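Local structure of Hydrogenase/urease maturation factor HypB (Helicobacter pylori, 4LPS) at residues Asn30-Glu44 / Glu109-Lys121. The protein binds and slowly hydrolyses GTP and is required for nickel insertion into [NiFe] hydrogenases and for maturation of urease. Residues are numbered along the deposited sequence; the frame is centred on the assembly and turned at random.
With PO4 (phosphate ion), chain I.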
loop_
_atom_site.group_PDB
_atom_site.type_symbol
_atom_site.label_atom_id
_atom_site.label_comp_id
_atom_site.label_asym_id
_atom_site.label_seq_id
_atom_site.Cartn_x
_atom_site.Cartn_y
_atom_site.Cartn_z
ATOM N N ASN A 30 -19.672 -2.771 2.099
ATOM C CA ASN A 30 -18.298 -2.306 2.225
ATOM C C ASN A 30 -18.103 -1.024 1.420
ATOM O O ASN A 30 -17.395 -0.117 1.852
ATOM C CB ASN A 30 -17.298 -3.373 1.779
ATOM C CG ASN A 30 -15.860 -2.959 2.040
ATOM O OD1 ASN A 30 -15.412 -2.915 3.186
ATOM N ND2 ASN A 30 -15.133 -2.638 0.974
ATOM N N ASP A 31 -18.716 -0.969 0.237
ATOM C CA ASP A 31 -18.646 0.209 -0.627
ATOM C C ASP A 31 -19.221 1.454 0.055
ATOM O O ASP A 31 -18.659 2.543 -0.054
ATOM C CB ASP A 31 -19.383 -0.050 -1.942
ATOM C CG ASP A 31 -18.459 -0.513 -3.056
ATOM O OD1 ASP A 31 -17.256 -0.730 -2.800
ATOM O OD2 ASP A 31 -18.948 -0.659 -4.198
ATOM N N ILE A 32 -20.349 1.290 0.738
ATOM C CA ILE A 32 -20.936 2.381 1.510
ATOM C C ILE A 32 -19.967 2.839 2.594
ATOM O O ILE A 32 -19.667 4.029 2.713
ATOM C CB ILE A 32 -22.275 1.970 2.169
ATOM C CG1 ILE A 32 -23.353 1.720 1.110
ATOM C CG2 ILE A 32 -22.746 3.042 3.141
ATOM C CD1 ILE A 32 -23.684 2.940 0.279
ATOM N N LYS A 33 -19.486 1.884 3.385
ATOM C CA LYS A 33 -18.568 2.171 4.483
ATOM C C LYS A 33 -17.250 2.783 4.003
ATOM O O LYS A 33 -16.672 3.634 4.677
ATOM C CB LYS A 33 -18.295 0.900 5.293
ATOM C CG LYS A 33 -17.570 1.170 6.598
ATOM C CD LYS A 33 -18.348 2.183 7.433
ATOM C CE LYS A 33 -17.753 2.337 8.821
ATOM N NZ LYS A 33 -18.350 3.487 9.558
ATOM N N ALA A 34 -16.776 2.340 2.843
ATOM C CA ALA A 34 -15.575 2.910 2.242
ATOM C C ALA A 34 -15.782 4.370 1.860
ATOM O O ALA A 34 -14.888 5.199 2.037
ATOM C CB ALA A 34 -15.161 2.102 1.028
ATOM N N ALA A 35 -16.958 4.676 1.319
ATOM C CA ALA A 35 -17.300 6.043 0.951
ATOM C C ALA A 35 -17.394 6.939 2.184
ATOM O O ALA A 35 -17.020 8.113 2.142
ATOM C CB ALA A 35 -18.609 6.067 0.173
ATOM N N GLU A 36 -17.909 6.381 3.275
ATOM C CA GLU A 36 -18.030 7.117 4.530
ATOM C C GLU A 36 -16.668 7.358 5.171
ATOM O O GLU A 36 -16.439 8.403 5.780
ATOM C CB GLU A 36 -18.945 6.369 5.497
ATOM C CG GLU A 36 -20.406 6.394 5.084
ATOM C CD GLU A 36 -21.280 5.610 6.031
ATOM O OE1 GLU A 36 -22.381 6.091 6.363
ATOM O OE2 GLU A 36 -20.859 4.510 6.442
ATOM N N MET A 37 -15.773 6.382 5.057
ATOM C CA MET A 37 -14.415 6.551 5.568
ATOM C C MET A 37 -13.664 7.589 4.749
ATOM O O MET A 37 -12.850 8.338 5.289
ATOM C CB MET A 37 -13.650 5.226 5.566
ATOM C CG MET A 37 -14.068 4.254 6.662
ATOM S SD MET A 37 -13.998 4.970 8.323
ATOM C CE MET A 37 -12.280 5.483 8.393
ATOM N N LYS A 38 -13.917 7.608 3.442
ATOM C CA LYS A 38 -13.299 8.596 2.562
ATOM C C LYS A 38 -13.695 10.025 2.941
ATOM O O LYS A 38 -12.881 10.943 2.833
ATOM C CB LYS A 38 -13.657 8.325 1.101
ATOM C CG LYS A 38 -12.808 9.130 0.121
ATOM C CD LYS A 38 -13.070 8.751 -1.328
ATOM C CE LYS A 38 -12.321 9.684 -2.268
ATOM N NZ LYS A 38 -12.620 9.400 -3.695
ATOM N N GLU A 39 -14.942 10.212 3.367
ATOM C CA GLU A 39 -15.376 11.494 3.918
ATOM C C GLU A 39 -14.459 11.944 5.050
ATOM O O GLU A 39 -14.027 13.094 5.093
ATOM C CB GLU A 39 -16.816 11.411 4.431
ATOM C CG GLU A 39 -17.849 11.046 3.380
ATOM C CD GLU A 39 -19.242 10.924 3.962
ATOM O OE1 GLU A 39 -20.060 10.177 3.387
ATOM O OE2 GLU A 39 -19.521 11.570 4.998
ATOM N N ARG A 40 -14.173 11.027 5.970
ATOM C CA ARG A 40 -13.340 11.329 7.128
ATOM C C ARG A 40 -11.883 11.564 6.742
ATOM O O ARG A 40 -11.211 12.400 7.347
ATOM C CB ARG A 40 -13.436 10.203 8.158
ATOM C CG ARG A 40 -14.860 9.931 8.630
ATOM C CD ARG A 40 -14.888 9.035 9.855
ATOM N NE ARG A 40 -14.270 9.680 11.011
ATOM C CZ ARG A 40 -13.950 9.051 12.135
ATOM N NH1 ARG A 40 -13.391 9.719 13.135
ATOM N NH2 ARG A 40 -14.187 7.754 12.259
ATOM N N TYR A 41 -11.397 10.821 5.750
ATOM C CA TYR A 41 -10.034 11.005 5.260
ATOM C C TYR A 41 -9.818 12.430 4.787
ATOM O O TYR A 41 -8.823 13.071 5.123
ATOM C CB TYR A 41 -9.724 10.053 4.097
ATOM C CG TYR A 41 -9.787 8.572 4.401
ATOM C CD1 TYR A 41 -9.656 8.095 5.695
ATOM C CD2 TYR A 41 -9.952 7.651 3.377
ATOM C CE1 TYR A 41 -9.701 6.740 5.962
ATOM C CE2 TYR A 41 -9.997 6.301 3.632
ATOM C CZ TYR A 41 -9.873 5.850 4.924
ATOM O OH TYR A 41 -9.919 4.500 5.170
ATOM N N LEU A 42 -10.779 12.919 4.011
ATOM C CA LEU A 42 -10.713 14.253 3.431
ATOM C C LEU A 42 -10.899 15.317 4.509
ATOM O O LEU A 42 -10.260 16.367 4.472
ATOM C CB LEU A 42 -11.765 14.402 2.327
ATOM C CG LEU A 42 -11.647 13.381 1.187
ATOM C CD1 LEU A 42 -12.699 13.612 0.106
ATOM C CD2 LEU A 42 -10.245 13.383 0.587
ATOM N N LYS A 43 -11.791 15.040 5.455
ATOM C CA LYS A 43 -12.012 15.926 6.592
ATOM C C LYS A 43 -10.716 16.151 7.366
ATOM O O LYS A 43 -10.422 17.265 7.798
ATOM C CB LYS A 43 -13.077 15.344 7.518
ATOM C CG LYS A 43 -13.714 16.352 8.457
ATOM C CD LYS A 43 -15.041 15.824 8.984
ATOM C CE LYS A 43 -16.034 15.587 7.857
ATOM N NZ LYS A 43 -17.271 14.906 8.336
ATOM N N GLU A 44 -9.953 15.079 7.545
ATOM C CA GLU A 44 -8.695 15.138 8.279
ATOM C C GLU A 44 -7.538 15.569 7.386
ATOM O O GLU A 44 -6.393 15.634 7.837
ATOM C CB GLU A 44 -8.389 13.782 8.913
ATOM C CG GLU A 44 -9.405 13.354 9.955
ATOM C CD GLU A 44 -9.077 13.890 11.329
ATOM O OE1 GLU A 44 -9.906 13.718 12.246
ATOM O OE2 GLU A 44 -7.987 14.478 11.497
ATOM N N GLU A 109 -11.288 -4.707 5.647
ATOM C CA GLU A 109 -12.541 -4.112 5.204
ATOM C C GLU A 109 -12.667 -2.711 5.792
ATOM O O GLU A 109 -12.044 -2.406 6.810
ATOM C CB GLU A 109 -13.730 -4.991 5.601
ATOM C CG GLU A 109 -13.739 -6.345 4.906
ATOM C CD GLU A 109 -14.797 -7.276 5.455
ATOM O OE1 GLU A 109 -14.963 -8.384 4.901
ATOM O OE2 GLU A 109 -15.455 -6.903 6.449
ATOM N N ALA A 110 -13.460 -1.862 5.145
ATOM C CA ALA A 110 -13.565 -0.457 5.534
ATOM C C ALA A 110 -13.973 -0.270 6.995
ATOM O O ALA A 110 -13.482 0.638 7.666
ATOM C CB ALA A 110 -14.545 0.262 4.625
ATOM N N SER A 111 -14.872 -1.119 7.480
ATOM C CA SER A 111 -15.306 -1.057 8.872
ATOM C C SER A 111 -14.154 -1.313 9.849
ATOM O O SER A 111 -14.182 -0.833 10.982
ATOM C CB SER A 111 -16.443 -2.052 9.112
ATOM O OG SER A 111 -16.054 -3.367 8.757
ATOM N N MET A 112 -13.144 -2.063 9.408
ATOM C CA MET A 112 -11.979 -2.346 10.246
ATOM C C MET A 112 -11.083 -1.122 10.406
ATOM O O MET A 112 -10.432 -0.950 11.439
ATOM C CB MET A 112 -11.153 -3.494 9.656
ATOM C CG MET A 112 -11.862 -4.840 9.566
ATOM S SD MET A 112 -10.800 -6.064 8.764
ATOM C CE MET A 112 -11.989 -7.334 8.312
ATOM N N ILE A 113 -11.055 -0.271 9.383
ATOM C CA ILE A 113 -10.214 0.924 9.402
ATOM C C ILE A 113 -10.692 1.928 10.451
ATOM O O ILE A 113 -9.885 2.650 11.039
ATOM C CB ILE A 113 -10.176 1.608 8.017
ATOM C CG1 ILE A 113 -9.922 0.577 6.912
ATOM C CG2 ILE A 113 -9.113 2.700 7.984
ATOM C CD1 ILE A 113 -8.565 -0.115 7.015
ATOM N N GLU A 114 -12.003 1.961 10.684
ATOM C CA GLU A 114 -12.621 2.991 11.515
ATOM C C GLU A 114 -12.027 3.023 12.917
ATOM O O GLU A 114 -11.699 4.092 13.437
ATOM C CB GLU A 114 -14.132 2.769 11.611
ATOM C CG GLU A 114 -14.839 3.780 12.500
ATOM C CD GLU A 114 -16.337 3.566 12.567
ATOM O OE1 GLU A 114 -16.998 4.233 13.396
ATOM O OE2 GLU A 114 -16.856 2.735 11.793
ATOM N N GLY A 115 -11.900 1.845 13.523
ATOM C CA GLY A 115 -11.355 1.720 14.862
ATOM C C GLY A 115 -9.936 2.239 14.960
ATOM O O GLY A 115 -9.608 3.007 15.862
ATOM N N ALA A 116 -9.093 1.814 14.023
ATOM C CA ALA A 116 -7.702 2.251 13.982
ATOM C C ALA A 116 -7.612 3.751 13.710
ATOM O O ALA A 116 -6.779 4.448 14.290
ATOM C CB ALA A 116 -6.935 1.470 12.922
ATOM N N PHE A 117 -8.479 4.232 12.824
ATOM C CA PHE A 117 -8.564 5.650 12.483
ATOM C C PHE A 117 -8.874 6.498 13.716
ATOM O O PHE A 117 -8.238 7.527 13.948
ATOM C CB PHE A 117 -9.636 5.856 11.408
ATOM C CG PHE A 117 -9.669 7.242 10.817
ATOM C CD1 PHE A 117 -10.515 8.213 11.330
ATOM C CD2 PHE A 117 -8.881 7.558 9.720
ATOM C CE1 PHE A 117 -10.557 9.482 10.777
ATOM C CE2 PHE A 117 -8.918 8.823 9.161
ATOM C CZ PHE A 117 -9.759 9.787 9.690
ATOM N N ASP A 118 -9.868 6.073 14.491
ATOM C CA ASP A 118 -10.266 6.792 15.696
ATOM C C ASP A 118 -9.133 6.883 16.719
ATOM O O ASP A 118 -8.919 7.937 17.324
ATOM C CB ASP A 118 -11.491 6.130 16.327
ATOM C CG ASP A 118 -12.751 6.345 15.516
ATOM O OD1 ASP A 118 -12.726 7.181 14.589
ATOM O OD2 ASP A 118 -13.770 5.676 15.800
ATOM N N LEU A 119 -8.420 5.778 16.921
ATOM C CA LEU A 119 -7.273 5.760 17.830
ATOM C C LEU A 119 -6.183 6.720 17.372
ATOM O O LEU A 119 -5.680 7.521 18.160
ATOM C CB LEU A 119 -6.689 4.350 17.949
ATOM C CG LEU A 119 -7.523 3.254 18.615
ATOM C CD1 LEU A 119 -6.823 1.918 18.480
ATOM C CD2 LEU A 119 -7.761 3.568 20.082
ATOM N N LEU A 120 -5.822 6.628 16.095
ATOM C CA LEU A 120 -4.801 7.493 15.518
ATOM C C LEU A 120 -5.203 8.960 15.603
ATOM O O LEU A 120 -4.357 9.835 15.794
ATOM C CB LEU A 120 -4.528 7.098 14.067
ATOM C CG LEU A 120 -3.739 5.800 13.879
ATOM C CD1 LEU A 120 -3.708 5.402 12.417
ATOM C CD2 LEU A 120 -2.327 5.961 14.416
ATOM N N LYS A 121 -6.497 9.222 15.453
ATOM C CA LYS A 121 -7.013 10.575 15.600
ATOM C C LYS A 121 -6.834 11.067 17.032
ATOM O O LYS A 121 -6.301 12.154 17.259
ATOM C CB LYS A 121 -8.489 10.644 15.205
ATOM C CG LYS A 121 -9.055 12.053 15.242
ATOM C CD LYS A 121 -10.573 12.058 15.229
ATOM C CE LYS A 121 -11.104 13.481 15.201
ATOM N NZ LYS A 121 -12.569 13.534 15.440
HETATM P P PO4 I . -13.414 13.211 11.591
HETATM O O1 PO4 I . -12.701 14.360 10.923
HETATM O O2 PO4 I . -12.391 12.324 12.250
HETATM O O3 PO4 I . -14.369 13.722 12.640
HETATM O O4 PO4 I . -14.185 12.428 10.560
HETATM O O HOH W 1 -16.634 -2.633 5.530
#
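Arg40 and Asp118 form the salt bridge at the C-terminal half of the contact. Both NH1 and NH2 reach a single oxygen, OD1; the shorter bond, Arg40 NH2 to Asp118 OD1, is 2.8 Å and uses the syn lone pair. The other edge of the guanidinium holds a phosphate ion, probably from the crystallisation liquor, with Arg40 NE to O4 at 2.8 Å. A bend at chi3 (65°) turns the group toward both anions. Phe117 CD1 lies over the guanidinium centre, 3.6 Å from Arg40 CZ, with the two planes 68° apart. Lys121 adds weak bonds to the phosphate.

A second salt bridge joins Lys33 NZ to Glu114 OE2 (2.8 Å), met from above the carboxylate plane.

Near the start of helix 110-121, Ala110 N donates a nearly straight bond to Asn30 OD1 (3.0 Å). A water bridges the same OD1 to Ser111 N. Asn30 ND2 binds Asn147 O, which ties the amide at both ends. Beside it the backbones are nearest, Ala34 CA to Ala110 CA 5.1 Å, with Ala110 CB against Ala34 N.

Met37 is a knob among Ala110, Ile113, Glu114 and Phe117, and its CE rests over a face of the Phe117 ring. Tyr41 CD1 meets Phe117 CE2 at 3.6 Å, the rings oblique, while Tyr41 OH bonds to Leu148 O.

The helices run roughly parallel, at 30°. Ile113 and Phe117 pack on strand 131-135, and Tyr41 reaches Leu132 of the same strand. Helix 30-43 thus lies beside a sheet-covering helix of the P-loop G-domain fold of SIMIBI GTPases.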